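Local structure of sugar ABC transporter, periplasmic sugar-binding protein (Caulobacter crescentus, 4IRX) at residues 120-125 against 152-157; 183-187 against 212-218. The protein binds myo-inositol and, as a periplasmic binding protein, probably delivers it to an ABC transporter for uptake into the cell. One frame throughout, in Å; residues are numbered along the deposited sequence.

Following the chain from its N terminus, interaction 1 opens on helix 113-127 and closes on helix 144-160, enclosing a loop of 26 residues that carries strand 132-138. Interaction 2 begins only afterwards: helix 176-189 meets the end of helix 203-215, and the 24 residues between them include strand 197-200. The two loops therefore follow in series, neither crossing nor nesting. Both contacts belong to the lobe built on the parallel sheet of strands 164-171, 132-138, 197-200 and 224-226, but they cover its opposite faces: interaction 1 rests on Val134 and Val136, interaction 2 on Ile137. Their nearest atoms remain about 12 Å apart.

Interaction 1. Residues 120-125 against 152-157; sequences MADWVV and GVHDGL
Asp122 OD1 has two partners: Arg118 NE, one turn earlier in its own helix, in a salt bridge, and water 1, which donates to it at 2.8 Å. The same water donates its other proton to Gly156 O, at 2.9 Å, so a single molecule bridges the carboxylate of 120-125 to the backbone of 152-157. No direct hydrogen bond joins the two segments, and this water bridge runs along one edge of a contact made otherwise by van der Waals packing.

Beside it the helices come close. The axes of the two short segments approach to 7.9 Å at a signed crossing angle of -26°, running in nearly the same direction, and Ala121 CA lies 4.9 Å from Gly156 CA. The small residues on both sides are what this spacing reflects: Ala121 is a knob in a hole formed by Gly152, Val153, Gly156 and Leu157, its CB resting 3.3 Å from Val153 O and 3.6 Å from Gly156 CA.

The pair covers one face of the parallel sheet in the second lobe of a periplasmic binding protein fold, where helix 144-160 makes the beta-alpha-beta crossover from strand 132-138 to strand 164-171. Val124 and Leu157 both reach down to Val134 of the sheet, and Val153 reaches Val136.

Leu157 closes the apolar side of the seam. With CG anti to its carbonyl carbon (chi1 -59°), the branch turns back toward 120-125, and CD2 comes within 3.9 Å of Ala121 CB while also touching Val124 and Val125. Val125 has CG1 anti to the backbone N (chi1 175°), which leaves CG2 as the methyl facing the other helix, 3.7 Å from Gly156 O. At the other end, the selenium of Met120, present as selenomethionine, makes looser contact with CG2 of Val153.

Interaction 2. Residues 183-187 against 212-218; sequences TQNIL and AVRAAGL
Apolar contacts centre on Leu187 of 183-187 and on Ala212 of the facing helix. Ala212 CB points into 183-187 and is met by two neighbouring side chains, Thr183 CG2 at 3.6 Å and Gln184 CG, also at 3.6 Å. With only a methyl at Ala212, the backbones come close, Gln184 CA lying 5.2 Å from Ala212 CA. Leu187, the residue most covered here, splits its two methyls between different parts of the partner. CD1 lies over the last helical turn, 3.7 Å from Ala212 O, and also touches Val213 CG2 and Ala216 CB; CD2 meets Leu218 CD1 at 4.0 Å, the two leucine side chains sliding past one another in opposite directions.

Both helices pack on the same face of the parallel sheet in this lobe of the periplasmic binding protein fold. Helix 176-189 forms the crossover from strand 164-171 to strand 197-200, and helix 203-215 the next one, to strand 224-226; Thr183 and Val213 both touch Ile198 beneath them.

The polar contact is indirect. Beyond CG the Gln184 chain is extended (chi2 -176°), which carries its amide past Ala212 to Ala215, whose CB is 3.6 Å from Gln184 NE2. There Gln184 NE2 donates to water 2 at 3.1 Å, and the water donates in turn to Ala212 O at 2.9 Å. That carbonyl also accepts the helical bond from Ala216 N, so it has two donors. Thr183 OG1 hydrogen-bonds to Ala179 O in its own helix.

Backbone bonds shape the partner's end. Gly217, at a positive phi of 74°, terminates the helix in a Schellman motif: Leu218 N bonds back to Val213 O and Gly217 N to Arg214 O, a reversal that folds Leu218 back against Leu187.

Interaction 1. Residues 120-125 against 152-157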
loop_
_atom_site.group_PDB
_atom_site.type_symbol
_atom_site.label_atom_id
_atom_site.label_comp_id
_atom_site.label_asym_id
_atom_site.label_seq_id
_atom_site.Cartn_x
_atom_site.Cartn_y
_atom_site.Cartn_z
HETATM N N MSE A 120 -13.725 1.121 3.810
HETATM C CA MSE A 120 -13.507 1.701 5.154
HETATM C C MSE A 120 -14.594 2.704 5.505
HETATM O O MSE A 120 -15.155 2.662 6.589
HETATM C CB MSE A 120 -12.163 2.439 5.188
HETATM C CG MSE A 120 -10.954 1.569 4.861
HETATM SE SE MSE A 120 -9.304 2.619 4.860
HETATM C CE MSE A 120 -8.785 2.390 6.737
ATOM N N ALA A 121 -14.871 3.635 4.597
ATOM C CA ALA A 121 -15.885 4.655 4.857
ATOM C C ALA A 121 -17.286 4.041 4.961
ATOM O O ALA A 121 -18.094 4.488 5.773
ATOM C CB ALA A 121 -15.858 5.752 3.744
ATOM N N ASP A 122 -17.570 3.038 4.132
ATOM C CA ASP A 122 -18.882 2.380 4.151
ATOM C C ASP A 122 -19.075 1.693 5.492
ATOM O O ASP A 122 -20.182 1.699 6.038
ATOM C CB ASP A 122 -19.069 1.392 2.982
ATOM C CG ASP A 122 -19.330 2.079 1.649
ATOM O OD1 ASP A 122 -19.602 3.297 1.610
ATOM O OD2 ASP A 122 -19.226 1.374 0.616
ATOM N N TRP A 123 -18.004 1.128 6.033
ATOM C CA TRP A 123 -18.055 0.574 7.377
ATOM C C TRP A 123 -18.446 1.627 8.413
ATOM O O TRP A 123 -19.262 1.362 9.321
ATOM C CB TRP A 123 -16.729 -0.127 7.771
ATOM C CG TRP A 123 -16.772 -0.674 9.173
ATOM C CD1 TRP A 123 -17.137 -1.924 9.572
ATOM C CD2 TRP A 123 -16.469 0.059 10.362
ATOM N NE1 TRP A 123 -17.075 -2.016 10.951
ATOM C CE2 TRP A 123 -16.661 -0.811 11.457
ATOM C CE3 TRP A 123 -16.049 1.366 10.606
ATOM C CZ2 TRP A 123 -16.446 -0.404 12.787
ATOM C CZ3 TRP A 123 -15.830 1.767 11.930
ATOM C CH2 TRP A 123 -16.029 0.882 12.992
ATOM N N VAL A 124 -17.854 2.813 8.310
ATOM C CA VAL A 124 -18.185 3.895 9.235
ATOM C C VAL A 124 -19.675 4.251 9.116
ATOM O O VAL A 124 -20.373 4.377 10.119
ATOM C CB VAL A 124 -17.325 5.164 8.986
ATOM C CG1 VAL A 124 -17.788 6.291 9.899
ATOM C CG2 VAL A 124 -15.836 4.830 9.188
ATOM N N VAL A 125 -20.159 4.397 7.880
ATOM C CA VAL A 125 -21.532 4.837 7.670
ATOM C C VAL A 125 -22.512 3.774 8.170
ATOM O O VAL A 125 -23.537 4.088 8.761
ATOM C CB VAL A 125 -21.766 5.226 6.209
ATOM C CG1 VAL A 125 -23.252 5.561 5.980
ATOM C CG2 VAL A 125 -20.904 6.410 5.867
ATOM N N GLY A 152 -11.561 7.182 -2.009
ATOM C CA GLY A 152 -12.612 6.241 -1.655
ATOM C C GLY A 152 -13.229 6.561 -0.287
ATOM O O GLY A 152 -14.447 6.488 -0.098
ATOM N N VAL A 153 -12.380 6.924 0.678
ATOM C CA VAL A 153 -12.833 7.365 2.009
ATOM C C VAL A 153 -13.719 8.616 1.912
ATOM O O VAL A 153 -14.816 8.662 2.460
ATOM C CB VAL A 153 -11.643 7.644 2.940
ATOM C CG1 VAL A 153 -12.086 8.374 4.199
ATOM C CG2 VAL A 153 -10.926 6.345 3.296
ATOM N N HIS A 154 -13.251 9.597 1.144
ATOM C CA HIS A 154 -14.007 10.804 0.891
ATOM C C HIS A 154 -15.345 10.490 0.246
ATOM O O HIS A 154 -16.370 11.053 0.633
ATOM C CB HIS A 154 -13.213 11.722 -0.031
ATOM C CG HIS A 154 -12.000 12.321 0.606
ATOM N ND1 HIS A 154 -11.055 13.001 -0.117
ATOM C CD2 HIS A 154 -11.591 12.341 1.898
ATOM C CE1 HIS A 154 -10.115 13.444 0.707
ATOM N NE2 HIS A 154 -10.407 13.040 1.930
ATOM N N ASP A 155 -15.332 9.620 -0.766
ATOM C CA ASP A 155 -16.570 9.246 -1.471
ATOM C C ASP A 155 -17.616 8.698 -0.488
ATOM O O ASP A 155 -18.775 9.123 -0.501
ATOM C CB ASP A 155 -16.329 8.153 -2.522
ATOM C CG ASP A 155 -15.541 8.624 -3.745
ATOM O OD1 ASP A 155 -15.405 9.837 -3.976
ATOM O OD2 ASP A 155 -15.027 7.726 -4.472
ATOM N N GLY A 156 -17.200 7.774 0.381
ATOM C CA GLY A 156 -18.147 7.127 1.262
ATOM C C GLY A 156 -18.654 8.058 2.348
ATOM O O GLY A 156 -19.841 8.032 2.677
ATOM N N LEU A 157 -17.772 8.893 2.892
ATOM C CA LEU A 157 -18.218 9.838 3.901
ATOM C C LEU A 157 -19.064 10.988 3.319
ATOM O O LEU A 157 -20.010 11.432 3.967
ATOM C CB LEU A 157 -17.032 10.373 4.730
ATOM C CG LEU A 157 -16.252 9.253 5.446
ATOM C CD1 LEU A 157 -15.117 9.855 6.274
ATOM C CD2 LEU A 157 -17.182 8.389 6.310
HETATM O O HOH W 1 -21.152 5.547 2.162
#

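Interaction 2. Residues 183-187 against 212-218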
loop_
_atom_site.group_PDB
_atom_site.type_symbol
_atom_site.label_atom_id
_atom_site.label_comp_id
_atom_site.label_asym_id
_atom_site.label_seq_id
_atom_site.Cartn_x
_atom_site.Cartn_y
_atom_site.Cartn_z
ATOM N N THR A 183 -1.062 11.188 15.727
ATOM C CA THR A 183 -2.334 10.832 16.353
ATOM C C THR A 183 -2.477 11.439 17.751
ATOM O O THR A 183 -3.526 11.980 18.094
ATOM C CB THR A 183 -2.563 9.300 16.367
ATOM O OG1 THR A 183 -2.486 8.815 15.018
ATOM C CG2 THR A 183 -3.950 8.954 16.925
ATOM N N GLN A 184 -1.387 11.419 18.519
ATOM C CA GLN A 184 -1.426 12.043 19.840
ATOM C C GLN A 184 -1.809 13.507 19.771
ATOM O O GLN A 184 -2.668 13.972 20.529
ATOM C CB GLN A 184 -0.081 11.905 20.551
ATOM C CG GLN A 184 0.158 10.488 21.073
ATOM C CD GLN A 184 1.433 10.379 21.868
ATOM O OE1 GLN A 184 2.516 10.730 21.368
ATOM N NE2 GLN A 184 1.323 9.909 23.112
ATOM N N ASN A 185 -1.201 14.237 18.837
ATOM C CA ASN A 185 -1.449 15.656 18.732
ATOM C C ASN A 185 -2.892 15.928 18.279
ATOM O O ASN A 185 -3.534 16.873 18.759
ATOM C CB ASN A 185 -0.426 16.282 17.802
ATOM C CG ASN A 185 0.910 16.480 18.469
ATOM O OD1 ASN A 185 1.009 16.440 19.698
ATOM N ND2 ASN A 185 1.955 16.674 17.668
ATOM N N ILE A 186 -3.408 15.083 17.382
ATOM C CA ILE A 186 -4.792 15.204 16.953
ATOM C C ILE A 186 -5.720 14.955 18.132
ATOM O O ILE A 186 -6.675 15.722 18.356
ATOM C CB ILE A 186 -5.098 14.235 15.811
ATOM C CG1 ILE A 186 -4.338 14.673 14.554
ATOM C CG2 ILE A 186 -6.607 14.179 15.576
ATOM C CD1 ILE A 186 -4.432 13.651 13.414
ATOM N N LEU A 187 -5.427 13.917 18.912
ATOM C CA LEU A 187 -6.265 13.629 20.093
ATOM C C LEU A 187 -6.247 14.781 21.083
ATOM O O LEU A 187 -7.281 15.144 21.625
ATOM C CB LEU A 187 -5.863 12.304 20.751
ATOM C CG LEU A 187 -6.086 11.066 19.880
ATOM C CD1 LEU A 187 -5.464 9.870 20.588
ATOM C CD2 LEU A 187 -7.596 10.831 19.668
ATOM N N ALA A 212 -1.417 5.569 20.502
ATOM C CA ALA A 212 -1.802 6.927 20.899
ATOM C C ALA A 212 -3.123 6.942 21.676
ATOM O O ALA A 212 -3.263 7.668 22.677
ATOM C CB ALA A 212 -1.879 7.830 19.668
ATOM N N VAL A 213 -4.084 6.138 21.237
ATOM C CA VAL A 213 -5.352 6.021 21.937
ATOM C C VAL A 213 -5.158 5.506 23.361
ATOM O O VAL A 213 -5.716 6.084 24.299
ATOM C CB VAL A 213 -6.322 5.159 21.137
ATOM C CG1 VAL A 213 -7.524 4.764 22.002
ATOM C CG2 VAL A 213 -6.722 5.914 19.881
ATOM N N ARG A 214 -4.310 4.488 23.528
ATOM C CA ARG A 214 -3.978 3.988 24.869
ATOM C C ARG A 214 -3.202 5.004 25.689
ATOM O O ARG A 214 -3.508 5.201 26.874
ATOM C CB ARG A 214 -3.173 2.701 24.783
ATOM C CG ARG A 214 -3.933 1.555 24.175
ATOM C CD ARG A 214 -3.367 0.242 24.689
ATOM N NE ARG A 214 -1.952 0.127 24.351
ATOM C CZ ARG A 214 -1.507 -0.392 23.215
ATOM N NH1 ARG A 214 -2.375 -0.843 22.323
ATOM N NH2 ARG A 214 -0.204 -0.464 22.971
ATOM N N ALA A 215 -2.211 5.651 25.068
ATOM C CA ALA A 215 -1.416 6.653 25.782
ATOM C C ALA A 215 -2.282 7.803 26.280
ATOM O O ALA A 215 -1.942 8.458 27.272
ATOM C CB ALA A 215 -0.304 7.193 24.891
ATOM N N ALA A 216 -3.393 8.057 25.599
ATOM C CA ALA A 216 -4.288 9.159 25.972
ATOM C C ALA A 216 -5.310 8.758 27.019
ATOM O O ALA A 216 -6.136 9.579 27.433
ATOM C CB ALA A 216 -4.986 9.739 24.729
ATOM N N GLY A 217 -5.256 7.512 27.463
ATOM C CA GLY A 217 -6.194 7.044 28.462
ATOM C C GLY A 217 -7.567 6.826 27.868
ATOM O O GLY A 217 -8.560 6.775 28.600
ATOM N N LEU A 218 -7.632 6.656 26.549
ATOM C CA LEU A 218 -8.927 6.465 25.898
ATOM C C LEU A 218 -9.230 4.998 25.699
ATOM O O LEU A 218 -8.341 4.139 25.745
ATOM C CB LEU A 218 -9.011 7.214 24.553
ATOM C CG LEU A 218 -8.890 8.735 24.621
ATOM C CD1 LEU A 218 -8.605 9.340 23.245
ATOM C CD2 LEU A 218 -10.164 9.346 25.207
HETATM O O HOH W 2 -1.693 9.987 23.573
#